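Alpha-fucosidase GH29 (Fusarium graminearum, PDB 4PSR) hydrolyses alpha-L-fucosides as a family GH29 glycoside hydrolase, and probably releases alpha-1,6-linked fucose from the reducing-end N-acetylglucosamine of glycoprotein glycans. Local coordinates at residues A[295-306]-A[332-343]. Numbering follows the deposited sequence. Where two conformers were deposited one is given.
Sequences LVRPYWQTDDAI and RVSKNGNMLLNI
The indole of W300 lies over the backbone of G337, whose CA sits 3.6 Å from the centroid of the six-membered ring in a CH-pi contact; with no side chain, glycine lets the ring settle this close. In the ring plane, W300 NE1 donates to K335 O (2.9 Å), while V296 N reaches the same oxygen from the opposite face of its carbonyl plane. N336, at positive phi, is the C' residue of the Schellman motif ending the helix. Its CG stands anti to the backbone N (chi1 -167°), which carries ND2 to a lone pair of V296 O at 3.1 Å, in plane with both groups. Y299 lays one ring face over N336 O and gives its hydroxyl proton to N338 OD1 (2.7 Å), from above that carbonyl plane. Further along, D304, whose OD1 pairs with R289, suits R332 by charge; in one of two R332 conformers, NH2 lies 3.8 Å from D304 OD2, a long and somewhat doubtful salt bridge that two waters also span. Parallel ladder bonds from W300 to I306 join the last two TIM-barrel strands, 300-305 and 337-343, linked through helix 322-334 as a beta-alpha-beta unit; strands 284-287 and 29-33 flank the pair, and helix 353-369 packs on L341.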
loop_
_atom_site.group_PDB
_atom_site.type_symbol
_atom_site.label_atom_id
_atom_site.label_comp_id
_atom_site.label_asym_id
_atom_site.label_seq_id
_atom_site.Cartn_x
_atom_site.Cartn_y
_atom_site.Cartn_z
ATOM N N LEU A 295 -8.782 -10.662 3.837
ATOM C CA LEU A 295 -8.925 -10.281 2.429
ATOM C C LEU A 295 -10.000 -9.217 2.278
ATOM O O LEU A 295 -11.180 -9.464 2.566
ATOM C CB LEU A 295 -9.285 -11.532 1.608
ATOM C CG LEU A 295 -9.130 -11.478 0.084
ATOM C CD1 LEU A 295 -9.168 -12.898 -0.514
ATOM C CD2 LEU A 295 -10.199 -10.637 -0.568
ATOM N N VAL A 296 -9.580 -8.043 1.828
ATOM C CA VAL A 296 -10.462 -6.885 1.704
ATOM C C VAL A 296 -10.757 -6.561 0.247
ATOM O O VAL A 296 -9.862 -6.619 -0.605
ATOM C CB VAL A 296 -9.768 -5.682 2.387
ATOM C CG1 VAL A 296 -10.435 -4.345 2.085
ATOM C CG2 VAL A 296 -9.686 -5.903 3.903
ATOM N N ARG A 297 -12.009 -6.209 -0.032
ATOM C CA ARG A 297 -12.412 -5.718 -1.348
ATOM C C ARG A 297 -13.206 -4.433 -1.120
ATOM O O ARG A 297 -13.964 -4.343 -0.139
ATOM C CB ARG A 297 -13.276 -6.747 -2.083
ATOM C CG ARG A 297 -12.566 -8.099 -2.260
ATOM C CD ARG A 297 -13.385 -9.089 -3.063
ATOM N NE ARG A 297 -12.657 -10.329 -3.322
ATOM C CZ ARG A 297 -11.732 -10.461 -4.262
ATOM N NH1 ARG A 297 -11.416 -9.442 -5.057
ATOM N NH2 ARG A 297 -11.114 -11.622 -4.405
ATOM N N PRO A 298 -13.071 -3.441 -2.013
ATOM C CA PRO A 298 -12.325 -3.523 -3.271
ATOM C C PRO A 298 -10.824 -3.359 -3.095
ATOM O O PRO A 298 -10.305 -3.167 -1.981
ATOM C CB PRO A 298 -12.909 -2.371 -4.091
ATOM C CG PRO A 298 -13.268 -1.366 -3.050
ATOM C CD PRO A 298 -13.782 -2.162 -1.899
ATOM N N TYR A 299 -10.142 -3.416 -4.236
ATOM C CA TYR A 299 -8.669 -3.330 -4.286
ATOM C C TYR A 299 -8.144 -2.161 -3.458
ATOM O O TYR A 299 -8.659 -1.042 -3.540
ATOM C CB TYR A 299 -8.215 -3.176 -5.750
ATOM C CG TYR A 299 -6.846 -3.782 -5.977
ATOM C CD1 TYR A 299 -6.701 -5.117 -6.354
ATOM C CD2 TYR A 299 -5.687 -3.038 -5.743
ATOM C CE1 TYR A 299 -5.454 -5.685 -6.496
ATOM C CE2 TYR A 299 -4.418 -3.611 -5.895
ATOM C CZ TYR A 299 -4.337 -4.926 -6.254
ATOM O OH TYR A 299 -3.133 -5.529 -6.385
ATOM N N TRP A 300 -7.103 -2.416 -2.675
ATOM C CA TRP A 300 -6.562 -1.459 -1.706
ATOM C C TRP A 300 -5.024 -1.477 -1.778
ATOM O O TRP A 300 -4.423 -2.258 -2.560
ATOM C CB TRP A 300 -7.064 -1.809 -0.270
ATOM C CG TRP A 300 -6.783 -3.229 0.064
ATOM C CD1 TRP A 300 -7.563 -4.291 -0.238
ATOM C CD2 TRP A 300 -5.585 -3.765 0.652
ATOM N NE1 TRP A 300 -6.937 -5.463 0.138
ATOM C CE2 TRP A 300 -5.712 -5.165 0.664
ATOM C CE3 TRP A 300 -4.420 -3.195 1.160
ATOM C CZ2 TRP A 300 -4.722 -6.003 1.178
ATOM C CZ3 TRP A 300 -3.422 -4.029 1.660
ATOM C CH2 TRP A 300 -3.591 -5.428 1.664
ATOM N N GLN A 301 -4.360 -0.638 -0.999
ATOM C CA GLN A 301 -2.907 -0.751 -0.853
ATOM C C GLN A 301 -2.511 -0.458 0.572
ATOM O O GLN A 301 -3.367 -0.064 1.386
ATOM C CB GLN A 301 -2.127 0.123 -1.854
ATOM C CG GLN A 301 -2.171 1.634 -1.585
ATOM C CD GLN A 301 -0.939 2.327 -2.123
ATOM O OE1 GLN A 301 -0.738 2.399 -3.350
ATOM N NE2 GLN A 301 -0.061 2.755 -1.219
ATOM N N THR A 302 -1.236 -0.651 0.874
ATOM C CA THR A 302 -0.679 -0.323 2.168
ATOM C C THR A 302 0.769 0.117 1.946
ATOM O O THR A 302 1.380 -0.192 0.908
ATOM C CB THR A 302 -0.830 -1.479 3.152
ATOM O OG1 THR A 302 -0.393 -1.088 4.458
ATOM C CG2 THR A 302 -0.003 -2.665 2.718
ATOM N N ASP A 303 1.316 0.825 2.917
ATOM C CA ASP A 303 2.727 1.236 2.881
ATOM C C ASP A 303 3.546 0.480 3.929
ATOM O O ASP A 303 3.050 0.195 5.022
ATOM C CB ASP A 303 2.880 2.736 3.140
ATOM C CG ASP A 303 1.819 3.533 2.462
ATOM O OD1 ASP A 303 1.745 3.490 1.220
ATOM O OD2 ASP A 303 1.018 4.178 3.196
ATOM N N ASP A 304 4.796 0.157 3.622
ATOM C CA ASP A 304 5.684 -0.468 4.586
ATOM C C ASP A 304 7.044 0.212 4.475
ATOM O O ASP A 304 7.197 1.138 3.694
ATOM C CB ASP A 304 5.808 -1.963 4.341
ATOM C CG ASP A 304 5.883 -2.752 5.640
ATOM O OD1 ASP A 304 6.686 -2.382 6.534
ATOM O OD2 ASP A 304 5.125 -3.731 5.769
ATOM N N ALA A 305 8.030 -0.240 5.249
ATOM C CA ALA A 305 9.330 0.425 5.271
ATOM C C ALA A 305 10.414 -0.564 5.638
ATOM O O ALA A 305 10.155 -1.491 6.401
ATOM C CB ALA A 305 9.285 1.577 6.264
ATOM N N ILE A 306 11.609 -0.419 5.063
ATOM C CA ILE A 306 12.726 -1.259 5.457
ATOM C C ILE A 306 13.099 -0.921 6.925
ATOM O O ILE A 306 13.612 -1.749 7.598
ATOM C CB ILE A 306 13.950 -1.157 4.454
ATOM C CG1 ILE A 306 13.499 -1.489 3.024
ATOM C CG2 ILE A 306 15.071 -2.080 4.872
ATOM C CD1 ILE A 306 14.601 -1.294 1.987
ATOM N N ARG A 332 0.286 -9.129 1.517
ATOM C CA ARG A 332 -0.582 -8.050 1.035
ATOM C C ARG A 332 -1.213 -8.398 -0.301
ATOM O O ARG A 332 -2.403 -8.170 -0.515
ATOM C CB ARG A 332 0.151 -6.706 0.895
ATOM C CG ARG A 332 0.934 -6.179 2.125
ATOM C CD ARG A 332 0.164 -6.255 3.429
ATOM N NE ARG A 332 0.542 -7.353 4.319
ATOM C CZ ARG A 332 1.565 -7.350 5.164
ATOM N NH1 ARG A 332 1.773 -8.435 5.923
ATOM N NH2 ARG A 332 2.408 -6.315 5.228
ATOM N N VAL A 333 -0.426 -8.961 -1.206
ATOM C CA VAL A 333 -0.919 -9.279 -2.531
ATOM C C VAL A 333 -2.002 -10.355 -2.453
ATOM O O VAL A 333 -2.990 -10.293 -3.178
ATOM C CB VAL A 333 0.233 -9.683 -3.447
ATOM C CG1 VAL A 333 -0.255 -10.309 -4.720
ATOM C CG2 VAL A 333 1.154 -8.490 -3.730
ATOM N N SER A 334 -1.821 -11.331 -1.563
ATOM C CA SER A 334 -2.802 -12.405 -1.399
ATOM C C SER A 334 -4.141 -11.889 -0.854
ATOM O O SER A 334 -5.189 -12.532 -1.023
ATOM C CB SER A 334 -2.259 -13.498 -0.466
ATOM O OG SER A 334 -2.288 -13.132 0.910
ATOM N N LYS A 335 -4.116 -10.748 -0.157
ATOM C CA LYS A 335 -5.319 -10.165 0.459
ATOM C C LYS A 335 -5.956 -9.078 -0.401
ATOM O O LYS A 335 -6.830 -8.359 0.096
ATOM C CB LYS A 335 -4.957 -9.613 1.843
ATOM C CG LYS A 335 -4.656 -10.659 2.891
ATOM C CD LYS A 335 -4.004 -10.022 4.095
ATOM C CE LYS A 335 -3.815 -11.004 5.263
ATOM N NZ LYS A 335 -3.011 -10.375 6.354
ATOM N N ASN A 336 -5.544 -8.986 -1.668
ATOM C CA ASN A 336 -6.145 -8.117 -2.704
ATOM C C ASN A 336 -5.636 -6.688 -2.655
ATOM O O ASN A 336 -6.378 -5.743 -2.998
ATOM C CB ASN A 336 -7.686 -8.193 -2.669
ATOM C CG ASN A 336 -8.350 -7.595 -3.887
ATOM O OD1 ASN A 336 -7.986 -7.861 -5.030
ATOM N ND2 ASN A 336 -9.394 -6.806 -3.634
ATOM N N GLY A 337 -4.365 -6.536 -2.299
ATOM C CA GLY A 337 -3.721 -5.230 -2.256
ATOM C C GLY A 337 -2.380 -5.134 -2.944
ATOM O O GLY A 337 -1.803 -6.140 -3.356
ATOM N N ASN A 338 -1.883 -3.898 -3.052
ATOM C CA ASN A 338 -0.479 -3.612 -3.377
ATOM C C ASN A 338 0.294 -3.207 -2.119
ATOM O O ASN A 338 -0.304 -2.717 -1.152
ATOM C CB ASN A 338 -0.339 -2.451 -4.375
ATOM C CG ASN A 338 -0.784 -2.792 -5.774
ATOM O OD1 ASN A 338 -0.973 -3.936 -6.141
ATOM N ND2 ASN A 338 -0.969 -1.757 -6.581
ATOM N N MET A 339 1.616 -3.339 -2.164
ATOM C CA MET A 339 2.506 -2.859 -1.105
ATOM C C MET A 339 3.438 -1.820 -1.672
ATOM O O MET A 339 4.183 -2.088 -2.635
ATOM C CB MET A 339 3.327 -4.004 -0.500
ATOM C CG MET A 339 4.058 -3.577 0.783
ATOM S SD MET A 339 4.957 -4.893 1.597
ATOM C CE MET A 339 6.366 -4.816 0.571
ATOM N N LEU A 340 3.434 -0.644 -1.058
ATOM C CA LEU A 340 4.346 0.447 -1.415
ATOM C C LEU A 340 5.399 0.538 -0.325
ATOM O O LEU A 340 5.104 0.894 0.837
ATOM C CB LEU A 340 3.562 1.773 -1.528
ATOM C CG LEU A 340 4.393 3.044 -1.730
ATOM C CD1 LEU A 340 5.293 2.954 -2.961
ATOM C CD2 LEU A 340 3.466 4.282 -1.786
ATOM N N LEU A 341 6.640 0.178 -0.685
ATOM C CA LEU A 341 7.755 0.116 0.250
ATOM C C LEU A 341 8.555 1.397 0.308
ATOM O O LEU A 341 9.041 1.914 -0.705
ATOM C CB LEU A 341 8.680 -1.049 -0.125
ATOM C CG LEU A 341 9.919 -1.247 0.738
ATOM C CD1 LEU A 341 9.575 -1.609 2.175
ATOM C CD2 LEU A 341 10.826 -2.296 0.100
ATOM N N ASN A 342 8.728 1.903 1.525
ATOM C CA ASN A 342 9.515 3.110 1.761
ATOM C C ASN A 342 10.975 2.818 2.036
ATOM O O ASN A 342 11.283 1.899 2.828
ATOM C CB ASN A 342 8.938 3.924 2.929
ATOM C CG ASN A 342 9.803 5.080 3.299
ATOM O OD1 ASN A 342 9.795 6.090 2.620
ATOM N ND2 ASN A 342 10.553 4.947 4.374
ATOM N N ILE A 343 11.858 3.586 1.387
ATOM C CA ILE A 343 13.300 3.574 1.663
ATOM C C ILE A 343 13.719 4.942 2.177
ATOM O O ILE A 343 12.966 5.935 2.049
ATOM C CB ILE A 343 14.124 3.113 0.408
ATOM C CG1 ILE A 343 14.018 4.135 -0.715
ATOM C CG2 ILE A 343 13.623 1.731 -0.023
ATOM C CD1 ILE A 343 14.842 3.764 -1.988
HETATM O O HOH W 1 -9.382 -8.892 -7.173
HETATM O O HOH W 2 4.897 -5.882 7.085
HETATM O O HOH W 3 3.234 -3.894 3.931
#